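Local atomic coordinates of monosaccharide-transporting ATPase (Actinobacillus succinogenes, PDB entry 5DTE), a protein that binds beta-D-allopyranose between two lobes and probably serves as the periplasmic solute-binding component of an ABC sugar transporter. Residues K26-L31 with D58-V63; M44-E49 with L271-V276; Q194-E199 with D225-G230; S247-I252 with N266-L271. All coordinates share one frame; numbering follows the deposited sequence.

Contact 1 (K26-L31 with D58-V63); sequences KPQIAL and DLIVQV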
# COMPACT_ATOMS: atom_id res chain seq x y z
N LYS A 26 -25.41 -15.37 -11.88
CA LYS A 26 -24.62 -14.15 -11.71
C LYS A 26 -23.78 -14.22 -10.44
O LYS A 26 -24.29 -13.95 -9.36
CB LYS A 26 -25.52 -12.92 -11.66
CG LYS A 26 -24.79 -11.59 -11.87
CD LYS A 26 -25.73 -10.39 -11.64
CE LYS A 26 -25.10 -9.03 -12.05
NZ LYS A 26 -25.79 -7.83 -11.43
N PRO A 27 -22.49 -14.57 -10.58
CA PRO A 27 -21.61 -14.91 -9.46
C PRO A 27 -21.48 -13.76 -8.47
O PRO A 27 -21.38 -12.61 -8.89
CB PRO A 27 -20.27 -15.19 -10.14
CG PRO A 27 -20.57 -15.39 -11.57
CD PRO A 27 -21.76 -14.54 -11.85
N GLN A 28 -21.48 -14.09 -7.18
CA GLN A 28 -21.53 -13.10 -6.10
C GLN A 28 -20.21 -13.09 -5.31
O GLN A 28 -19.91 -14.06 -4.60
CB GLN A 28 -22.72 -13.40 -5.18
CG GLN A 28 -22.72 -12.65 -3.87
CD GLN A 28 -23.97 -12.91 -3.05
OE1 GLN A 28 -23.92 -13.54 -1.99
NE2 GLN A 28 -25.09 -12.43 -3.54
N ILE A 29 -19.43 -12.01 -5.45
CA ILE A 29 -18.07 -11.95 -4.90
C ILE A 29 -17.94 -10.90 -3.80
O ILE A 29 -18.45 -9.81 -3.94
CB ILE A 29 -17.03 -11.62 -6.01
CG1 ILE A 29 -16.90 -12.81 -6.97
CG2 ILE A 29 -15.68 -11.28 -5.39
CD1 ILE A 29 -15.62 -12.84 -7.77
N ALA A 30 -17.26 -11.23 -2.71
CA ALA A 30 -17.12 -10.28 -1.62
C ALA A 30 -15.75 -9.61 -1.68
O ALA A 30 -14.73 -10.26 -1.96
CB ALA A 30 -17.34 -10.94 -0.27
N LEU A 31 -15.74 -8.30 -1.44
CA LEU A 31 -14.52 -7.53 -1.29
C LEU A 31 -14.47 -7.01 0.14
O LEU A 31 -15.33 -6.24 0.55
CB LEU A 31 -14.47 -6.39 -2.30
CG LEU A 31 -13.25 -5.49 -2.17
CD1 LEU A 31 -11.99 -6.32 -2.38
CD2 LEU A 31 -13.30 -4.33 -3.16
N ASP A 58 -21.91 -9.60 -9.21
CA ASP A 58 -22.55 -8.96 -8.06
C ASP A 58 -21.51 -8.77 -6.96
O ASP A 58 -21.03 -9.74 -6.41
CB ASP A 58 -23.75 -9.77 -7.54
CG ASP A 58 -25.07 -9.43 -8.26
OD1 ASP A 58 -25.14 -8.39 -8.98
OD2 ASP A 58 -26.06 -10.19 -8.10
N LEU A 59 -21.17 -7.51 -6.66
CA LEU A 59 -20.04 -7.20 -5.77
C LEU A 59 -20.42 -6.66 -4.37
O LEU A 59 -21.13 -5.66 -4.24
CB LEU A 59 -19.11 -6.19 -6.44
CG LEU A 59 -17.89 -5.90 -5.59
CD1 LEU A 59 -16.92 -7.06 -5.71
CD2 LEU A 59 -17.26 -4.59 -6.00
N ILE A 60 -19.91 -7.32 -3.33
CA ILE A 60 -20.30 -7.02 -1.96
C ILE A 60 -19.16 -6.43 -1.13
O ILE A 60 -18.32 -7.17 -0.64
CB ILE A 60 -20.80 -8.28 -1.23
CG1 ILE A 60 -21.63 -9.15 -2.17
CG2 ILE A 60 -21.57 -7.90 0.01
CD1 ILE A 60 -22.42 -10.21 -1.44
N VAL A 61 -19.17 -5.12 -0.95
CA VAL A 61 -18.12 -4.43 -0.19
C VAL A 61 -18.46 -4.26 1.29
O VAL A 61 -19.51 -3.73 1.64
CB VAL A 61 -17.82 -3.04 -0.78
CG1 VAL A 61 -16.82 -2.33 0.09
CG2 VAL A 61 -17.31 -3.17 -2.21
N GLN A 62 -17.57 -4.74 2.15
CA GLN A 62 -17.70 -4.53 3.58
C GLN A 62 -16.37 -4.05 4.10
O GLN A 62 -15.33 -4.60 3.77
CB GLN A 62 -18.12 -5.80 4.33
CG GLN A 62 -19.32 -6.51 3.74
CD GLN A 62 -20.15 -7.19 4.80
OE1 GLN A 62 -19.92 -7.00 6.00
NE2 GLN A 62 -21.14 -7.98 4.38
N VAL A 63 -16.41 -3.02 4.92
CA VAL A 63 -15.21 -2.37 5.39
C VAL A 63 -15.13 -2.56 6.90
O VAL A 63 -16.14 -2.55 7.59
CB VAL A 63 -15.24 -0.90 4.98
CG1 VAL A 63 -14.11 -0.10 5.57
CG2 VAL A 63 -15.19 -0.83 3.47

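Contact 2 (M44-E49 with L271-V276); sequences MRQGAE and LPKKQV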
# COMPACT_ATOMS: atom_id res chain seq x y z
N MET A 44 -9.32 2.09 -5.25
CA MET A 44 -9.31 0.68 -5.56
C MET A 44 -10.73 0.14 -5.54
O MET A 44 -11.10 -0.71 -6.35
CB MET A 44 -8.42 -0.07 -4.57
CG MET A 44 -8.70 -1.56 -4.47
SD MET A 44 -7.56 -2.39 -3.37
CE MET A 44 -5.98 -1.96 -4.12
N ARG A 45 -11.52 0.64 -4.59
CA ARG A 45 -12.90 0.20 -4.50
C ARG A 45 -13.64 0.62 -5.77
O ARG A 45 -14.46 -0.12 -6.28
CB ARG A 45 -13.60 0.76 -3.27
CG ARG A 45 -15.06 0.33 -3.21
CD ARG A 45 -16.04 1.46 -2.89
NE ARG A 45 -17.42 0.97 -2.94
CZ ARG A 45 -18.13 0.57 -1.89
NH1 ARG A 45 -19.38 0.14 -2.06
NH2 ARG A 45 -17.61 0.62 -0.68
N GLN A 46 -13.35 1.82 -6.27
CA GLN A 46 -14.00 2.33 -7.47
C GLN A 46 -13.62 1.52 -8.70
O GLN A 46 -14.49 1.17 -9.50
CB GLN A 46 -13.65 3.79 -7.69
CG GLN A 46 -14.28 4.37 -8.93
CD GLN A 46 -13.95 5.84 -9.11
OE1 GLN A 46 -12.78 6.23 -9.08
NE2 GLN A 46 -14.98 6.67 -9.26
N GLY A 47 -12.33 1.24 -8.87
CA GLY A 47 -11.88 0.35 -9.92
C GLY A 47 -12.46 -1.04 -9.79
O GLY A 47 -12.70 -1.72 -10.78
N ALA A 48 -12.70 -1.47 -8.55
CA ALA A 48 -13.30 -2.77 -8.29
C ALA A 48 -14.71 -2.84 -8.84
O ALA A 48 -15.14 -3.88 -9.33
CB ALA A 48 -13.32 -3.07 -6.78
N GLU A 49 -15.44 -1.74 -8.74
CA GLU A 49 -16.83 -1.71 -9.14
C GLU A 49 -16.98 -1.56 -10.66
O GLU A 49 -17.93 -2.07 -11.26
CB GLU A 49 -17.56 -0.60 -8.39
CG GLU A 49 -17.74 -0.94 -6.93
CD GLU A 49 -18.44 0.15 -6.14
OE1 GLU A 49 -18.78 1.21 -6.73
OE2 GLU A 49 -18.65 -0.04 -4.93
N LEU A 271 -0.82 1.07 -8.92
CA LEU A 271 -1.86 0.58 -9.82
C LEU A 271 -2.98 -0.18 -9.08
O LEU A 271 -3.21 -1.37 -9.32
CB LEU A 271 -1.24 -0.30 -10.90
CG LEU A 271 -0.15 0.49 -11.62
CD1 LEU A 271 0.54 -0.36 -12.63
CD2 LEU A 271 -0.78 1.68 -12.30
N PRO A 272 -3.69 0.54 -8.19
CA PRO A 272 -4.63 -0.13 -7.29
C PRO A 272 -5.86 -0.67 -8.03
O PRO A 272 -6.54 -1.56 -7.51
CB PRO A 272 -5.02 0.99 -6.32
CG PRO A 272 -4.85 2.24 -7.10
CD PRO A 272 -3.74 2.00 -8.07
N LYS A 273 -6.15 -0.15 -9.21
CA LYS A 273 -7.28 -0.64 -9.99
C LYS A 273 -6.90 -1.91 -10.72
O LYS A 273 -7.71 -2.84 -10.78
CB LYS A 273 -7.77 0.41 -10.98
CG LYS A 273 -7.96 1.78 -10.37
CD LYS A 273 -9.28 2.39 -10.79
CE LYS A 273 -9.45 3.78 -10.21
NZ LYS A 273 -10.73 4.39 -10.66
N LYS A 274 -5.69 -1.95 -11.27
CA LYS A 274 -5.17 -3.14 -11.96
C LYS A 274 -5.01 -4.31 -10.98
O LYS A 274 -5.35 -5.45 -11.29
CB LYS A 274 -3.83 -2.84 -12.62
CG LYS A 274 -3.21 -4.03 -13.36
CD LYS A 274 -1.90 -3.62 -14.07
CE LYS A 274 -1.04 -4.81 -14.56
NZ LYS A 274 -1.70 -5.62 -15.61
N GLN A 275 -4.50 -4.00 -9.79
CA GLN A 275 -4.42 -4.99 -8.72
C GLN A 275 -5.76 -5.67 -8.46
O GLN A 275 -5.91 -6.87 -8.68
CB GLN A 275 -3.94 -4.33 -7.43
CG GLN A 275 -2.47 -4.03 -7.37
CD GLN A 275 -2.00 -3.76 -5.94
OE1 GLN A 275 -2.62 -4.21 -4.96
NE2 GLN A 275 -0.91 -3.03 -5.82
N VAL A 276 -6.73 -4.89 -7.99
CA VAL A 276 -8.02 -5.45 -7.63
C VAL A 276 -8.74 -6.00 -8.87
O VAL A 276 -9.62 -6.84 -8.76
CB VAL A 276 -8.89 -4.41 -6.92
CG1 VAL A 276 -9.21 -3.25 -7.86
CG2 VAL A 276 -10.16 -5.04 -6.36

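Contact 3 (Q194-E199 with D225-G230); sequences QSANWE and DNMAIG. With ALL (beta-D-allopyranose), chain E.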
# COMPACT_ATOMS: atom_id res chain seq x y z
N GLN A 194 10.48 7.90 12.03
CA GLN A 194 9.36 7.99 12.95
C GLN A 194 8.11 7.50 12.23
O GLN A 194 7.89 7.82 11.06
CB GLN A 194 9.19 9.43 13.45
CG GLN A 194 8.34 9.59 14.70
CD GLN A 194 8.66 10.89 15.44
OE1 GLN A 194 9.80 11.37 15.43
NE2 GLN A 194 7.64 11.46 16.10
N SER A 195 7.31 6.70 12.91
CA SER A 195 6.03 6.27 12.35
C SER A 195 4.97 7.37 12.39
O SER A 195 4.75 8.02 13.42
CB SER A 195 5.51 5.04 13.10
OG SER A 195 4.20 4.74 12.70
N ALA A 196 4.31 7.57 11.25
CA ALA A 196 3.16 8.45 11.23
C ALA A 196 1.88 7.68 10.95
O ALA A 196 0.83 8.29 10.74
CB ALA A 196 3.36 9.54 10.21
N ASN A 197 1.97 6.35 10.96
CA ASN A 197 0.80 5.45 10.92
C ASN A 197 -0.12 5.55 9.71
O ASN A 197 -1.29 5.15 9.80
CB ASN A 197 -0.05 5.63 12.18
CG ASN A 197 0.63 5.13 13.43
OD1 ASN A 197 0.70 3.92 13.66
ND2 ASN A 197 1.15 6.06 14.25
N TRP A 198 0.40 6.09 8.60
CA TRP A 198 -0.30 6.22 7.31
C TRP A 198 -1.30 7.37 7.24
O TRP A 198 -1.97 7.55 6.21
CB TRP A 198 -1.04 4.92 6.95
CG TRP A 198 -0.15 3.76 6.59
CD1 TRP A 198 1.03 3.77 5.86
CD2 TRP A 198 -0.36 2.41 6.97
NE1 TRP A 198 1.54 2.50 5.75
CE2 TRP A 198 0.71 1.65 6.43
CE3 TRP A 198 -1.35 1.76 7.71
CZ2 TRP A 198 0.80 0.28 6.62
CZ3 TRP A 198 -1.26 0.41 7.88
CH2 TRP A 198 -0.19 -0.32 7.34
N GLU A 199 -1.39 8.16 8.32
CA GLU A 199 -2.34 9.28 8.42
C GLU A 199 -1.70 10.59 8.00
O GLU A 199 -0.60 10.89 8.42
CB GLU A 199 -2.87 9.42 9.85
CG GLU A 199 -4.16 8.67 10.17
CD GLU A 199 -4.64 8.91 11.61
OE1 GLU A 199 -4.83 10.08 12.01
OE2 GLU A 199 -4.80 7.91 12.35
N ASP A 225 1.40 7.69 0.40
CA ASP A 225 0.99 8.93 -0.19
C ASP A 225 0.34 9.91 0.79
O ASP A 225 0.52 11.12 0.64
CB ASP A 225 0.02 8.64 -1.32
CG ASP A 225 0.66 8.87 -2.65
OD1 ASP A 225 1.83 9.34 -2.65
OD2 ASP A 225 0.02 8.62 -3.69
N ASN A 226 -0.44 9.42 1.75
CA ASN A 226 -1.01 10.32 2.75
C ASN A 226 0.06 11.00 3.61
O ASN A 226 0.03 12.21 3.78
CB ASN A 226 -2.00 9.58 3.65
CG ASN A 226 -3.33 9.36 2.98
OD1 ASN A 226 -3.72 10.13 2.11
ND2 ASN A 226 -4.04 8.30 3.37
N MET A 227 1.01 10.23 4.15
CA MET A 227 2.04 10.82 5.01
C MET A 227 2.95 11.80 4.23
O MET A 227 3.49 12.76 4.80
CB MET A 227 2.87 9.73 5.69
CG MET A 227 2.04 8.77 6.52
SD MET A 227 2.97 7.53 7.44
CE MET A 227 3.53 6.45 6.13
N ALA A 228 3.11 11.57 2.92
CA ALA A 228 3.87 12.48 2.05
C ALA A 228 3.21 13.85 1.98
O ALA A 228 3.88 14.88 1.99
CB ALA A 228 4.00 11.88 0.66
N ILE A 229 1.89 13.84 1.88
CA ILE A 229 1.09 15.06 1.82
C ILE A 229 1.16 15.82 3.12
O ILE A 229 1.25 17.05 3.13
CB ILE A 229 -0.38 14.73 1.50
CG1 ILE A 229 -0.49 14.12 0.09
CG2 ILE A 229 -1.28 15.96 1.70
CD1 ILE A 229 -0.50 15.15 -1.01
N GLY A 230 1.11 15.08 4.22
CA GLY A 230 1.21 15.67 5.53
C GLY A 230 2.59 16.25 5.74
O GLY A 230 2.76 17.23 6.47
C1 ALL E . -0.92 -0.29 2.46
C2 ALL E . -1.29 -0.04 1.01
C3 ALL E . -1.43 1.40 0.70
C4 ALL E . -2.26 2.13 1.71
C5 ALL E . -1.63 1.91 3.08
C6 ALL E . -2.23 2.75 4.16
O1 ALL E . -1.03 -1.62 2.79
O2 ALL E . -0.23 -0.58 0.20
O3 ALL E . -0.11 2.01 0.68
O4 ALL E . -2.30 3.53 1.39
O5 ALL E . -1.78 0.50 3.40
O6 ALL E . -3.51 2.25 4.47

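Contact 4 (S247-I252 with N266-L271); sequences SGYDGI and NTIDQL. With ALL (beta-D-allopyranose), chain E.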
# COMPACT_ATOMS: atom_id res chain seq x y z
N SER A 247 9.15 12.26 -1.03
CA SER A 247 8.64 11.17 -1.86
C SER A 247 7.52 10.41 -1.14
O SER A 247 7.56 10.24 0.09
CB SER A 247 9.77 10.21 -2.25
OG SER A 247 10.44 9.75 -1.09
N GLY A 248 6.52 9.97 -1.90
CA GLY A 248 5.40 9.24 -1.35
C GLY A 248 5.19 7.91 -2.03
O GLY A 248 6.02 7.46 -2.82
N TYR A 249 4.05 7.28 -1.74
CA TYR A 249 3.80 5.91 -2.21
C TYR A 249 2.32 5.60 -2.25
O TYR A 249 1.68 5.64 -1.21
CB TYR A 249 4.50 4.91 -1.29
CG TYR A 249 4.67 3.53 -1.89
CD1 TYR A 249 5.93 3.09 -2.31
CD2 TYR A 249 3.59 2.67 -2.03
CE1 TYR A 249 6.10 1.83 -2.86
CE2 TYR A 249 3.76 1.39 -2.59
CZ TYR A 249 5.02 0.98 -2.99
OH TYR A 249 5.20 -0.27 -3.53
N ASP A 250 1.81 5.33 -3.46
CA ASP A 250 0.46 4.80 -3.79
C ASP A 250 -0.00 5.37 -5.14
O ASP A 250 -0.65 4.68 -5.94
CB ASP A 250 -0.60 5.12 -2.73
CG ASP A 250 -0.55 4.19 -1.53
OD1 ASP A 250 0.25 3.23 -1.56
OD2 ASP A 250 -1.28 4.42 -0.56
N GLY A 251 0.29 6.64 -5.37
CA GLY A 251 -0.12 7.32 -6.58
C GLY A 251 -1.52 7.92 -6.60
O GLY A 251 -2.13 8.01 -7.66
N ILE A 252 -2.03 8.32 -5.44
CA ILE A 252 -3.38 8.90 -5.36
C ILE A 252 -3.39 10.20 -6.18
O ILE A 252 -2.34 10.79 -6.41
CB ILE A 252 -3.86 9.15 -3.87
CG1 ILE A 252 -3.00 10.19 -3.14
CG2 ILE A 252 -3.86 7.87 -3.05
CD1 ILE A 252 -3.34 10.29 -1.68
N ASN A 266 8.45 12.54 -6.08
CA ASN A 266 7.84 11.38 -6.70
C ASN A 266 6.88 10.68 -5.77
O ASN A 266 6.92 10.88 -4.55
CB ASN A 266 8.92 10.40 -7.13
CG ASN A 266 9.48 9.62 -5.97
OD1 ASN A 266 8.95 8.57 -5.59
ND2 ASN A 266 10.57 10.12 -5.40
N THR A 267 6.03 9.84 -6.35
CA THR A 267 5.27 8.83 -5.61
C THR A 267 5.34 7.59 -6.47
O THR A 267 5.74 7.69 -7.63
CB THR A 267 3.82 9.25 -5.38
OG1 THR A 267 3.23 8.40 -4.38
CG2 THR A 267 3.02 9.14 -6.65
N ILE A 268 5.01 6.43 -5.91
CA ILE A 268 4.97 5.19 -6.69
C ILE A 268 3.53 4.81 -6.97
O ILE A 268 2.78 4.55 -6.03
CB ILE A 268 5.67 4.01 -5.98
CG1 ILE A 268 7.20 4.17 -5.98
CG2 ILE A 268 5.30 2.68 -6.62
CD1 ILE A 268 7.89 3.62 -7.24
N ASP A 269 3.12 4.81 -8.24
CA ASP A 269 1.79 4.36 -8.60
C ASP A 269 1.78 2.85 -8.50
O ASP A 269 2.47 2.14 -9.24
CB ASP A 269 1.35 4.82 -10.00
CG ASP A 269 -0.14 4.53 -10.27
OD1 ASP A 269 -0.89 4.20 -9.32
OD2 ASP A 269 -0.58 4.64 -11.44
N GLN A 270 0.98 2.38 -7.56
CA GLN A 270 0.87 0.98 -7.20
C GLN A 270 -0.13 0.28 -8.10
O GLN A 270 -0.28 -0.94 -8.04
CB GLN A 270 0.46 0.89 -5.74
CG GLN A 270 0.57 -0.44 -5.14
CD GLN A 270 0.16 -0.42 -3.72
OE1 GLN A 270 -0.17 0.63 -3.19
NE2 GLN A 270 0.16 -1.58 -3.07
N LEU A 271 -0.82 1.07 -8.92
CA LEU A 271 -1.86 0.58 -9.82
C LEU A 271 -2.98 -0.18 -9.08
O LEU A 271 -3.21 -1.37 -9.32
CB LEU A 271 -1.24 -0.30 -10.90
CG LEU A 271 -0.15 0.49 -11.62
CD1 LEU A 271 0.54 -0.36 -12.63
CD2 LEU A 271 -0.78 1.68 -12.30
C1 ALL E . -0.92 -0.29 2.46
C2 ALL E . -1.29 -0.04 1.01
C3 ALL E . -1.43 1.40 0.70
C4 ALL E . -2.26 2.13 1.71
C5 ALL E . -1.63 1.91 3.08
C6 ALL E . -2.23 2.75 4.16
O1 ALL E . -1.03 -1.62 2.79
O2 ALL E . -0.23 -0.58 0.20
O3 ALL E . -0.11 2.01 0.68
O4 ALL E . -2.30 3.53 1.39
O5 ALL E . -1.78 0.50 3.40
O6 ALL E . -3.51 2.25 4.47

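Contact 1 (K26-L31 with D58-V63)
D58 contributes most to this strand pairing, through both its main chain and its carboxylate. Its N donates to P27 O and its O accepts from I29 N, at 2.9 Å for the latter, opening a parallel ladder. I60 continues it, with its N giving to I29 O and its O receiving L31 N; Q62 N to L31 O (3.1 Å) is the last rung. At the outer end the extended K26 side chain crosses that of D58 at roughly a right angle and forms a salt bridge, NZ to OD1 2.6 Å, on the syn side but 35° out of the carboxylate plane. Strands 28-33 and 58-63 are the two ends of a right-handed beta-alpha-beta unit connected through helix 39-54, and the second of them is an outermost strand of the six-stranded parallel sheet in one lobe. On the face carrying Q28, A30, D58 and I60, I60 CD1 crosses the Q28 chain at a slant, 3.5 Å from both Q28 CG and Q28 CD. CG1 lies beside the I60 backbone N (chi1 -39°), and the extended chi2 (-166°) carries CD1 on to Q28. The other face, with I29, L31, L59 and V61, is aliphatic: L31 CB meets L59 CD1 at 4.3 Å, and L31 CD2 is 4.3 Å from V61 CG2. Helix 39-54 covers this side, A48 touching L31 and A52 touching L59.

Contact 2 (M44-E49 with L271-V276)
Apolar contacts dominate where M44 packs on P272 and V276, and A48 on V276. The M44 chain leaves with CG anti to the backbone N and stays extended until chi3 (-57°), where the bend sets CE 3.8 Å from P272 CB and close to the carbonyl oxygen of the same proline. Further back, M44 CG packs on V276 CB, also at 3.8 Å. The two methyls of V276 divide the work: CG1 sits 3.5 Å from M44 O, CG2 3.7 Å from A48 CB. G47, with no side chain, permits the close approach of K273, whose CD comes to 3.4 Å from G47 CA. The short segment axes approach to 8.0 Å at a crossing angle of -50°. One polar bond spans the more exposed side: K273 NZ donates to Q46 OE1 over 3.2 Å, from above the carbonyl plane. The Q275 amide turns elsewhere, giving its NE2 to Q270 O. Helix 39-54, which follows the first strand, and helix 272-287, which follows a chain crossing between lobes, pack across each other against the parallel sheet, M44, Q275 and V276 touching L115, as expected in the Rossmann-like lobe of a periplasmic binding protein.

Contact 3 (Q194-E199 with D225-G230)
M227 SD touches W198 N and A196 CB in the type I' turn A196-E199. It lies 3.2 Å from W198 N, a weak N-H...S hydrogen bond with an angle of 143° at the hydrogen, and 3.4 Å from A196 CB. The same sulfur makes a Met-aromatic contact, oblique to the five-membered ring of W198 and 5.4 Å from its centroid. Van der Waals packing follows. The bend of M227 at chi3 (-71°) swings CE toward the indole, 3.7 Å from W198 CD1, and CG rests against W198 CA. N226 CB packs 3.3 Å from W198 O. Among polar contacts, W198 O accepts a weak hydrogen bond from N224 ND2, while N226 ND2 donates weakly to N38 OD1. The sugar contact is apolar. C6 of beta-D-allopyranose sits over one face of the W198 ring, 3.4 Å from CG and offset toward the rim. M227 is therefore a second-shell residue behind W198: it touches the turn backbone and the indole together, which probably helps to fix the rotation of the ring that meets the sugar's hydroxymethyl carbon, and its weak N-H...S bond gives the turn N-H of W198 a polar partner.

Contact 4 (S247-I252 with N266-L271)
G248 and N266 share a straight backbone bond, G248 N to N266 O at 2.8 Å, in the carbonyl plane. Two more follow along the chains: D250 N gives to I268 O at 2.9 Å, and Q270 N gives to D250 O over 3.3 Å from well above the carbonyl plane. They tie the loop at the carboxyl end of strand 245-247, where sugar is bound, to strand 267-269 in the interlobe crossover, probably part of the hinge, as in type I periplasmic binding proteins. With its N bonded to I268 O and its O taking Q270 N, D250 turns its carboxylate to beta-D-allopyranose. Sugar O3 donates to OD1 at 2.6 Å, and O4 is modelled as donating to OD2, at a distance too short to be reliable. The Q270 side chain runs beside that of D250, pointing the same way, and also lines the pocket. D269 OD1 accepts from L271 N, an Asx turn just before helix 272-287. T267 OG1 lies against the G248-Y249 peptide but is bonded to D225, whose other carboxylate oxygen takes I252 N. Packing lies around this frame. T267 CG2 rests 3.6 Å from G251 CA, and S247 CB meets N266 ND2. Y249 has CG anti to its backbone N (chi1 -162°), which turns one face of the ring to I268. There I268 CB stands 4.0 Å from the ring centroid in a CH-pi contact, 22° off the normal, displaced toward CD1 and CE1.

How the contacts relate
Contacts 1 and 2 belong to one lobe and share helix 39-54: L31, L59 and V61 of contact 1 lie against A48, E49 and R45 of contact 2. Contact 1, far from the sugar, is a partly buried sheet edge built on regular backbone bonds. Contact 2 is buried and mostly apolar. Contact 4 is also buried, yet polar, and continues directly into contact 2 through L271 and the Q275-Q270 bond. Contact 3 lies in the other lobe, partly buried, and depends on sulfur and aromatic packing. D225 links it to contact 4 through T267 and Y249. Contacts 3 and 4 both reach the ligand, one with an indole face, the other with a carboxylate.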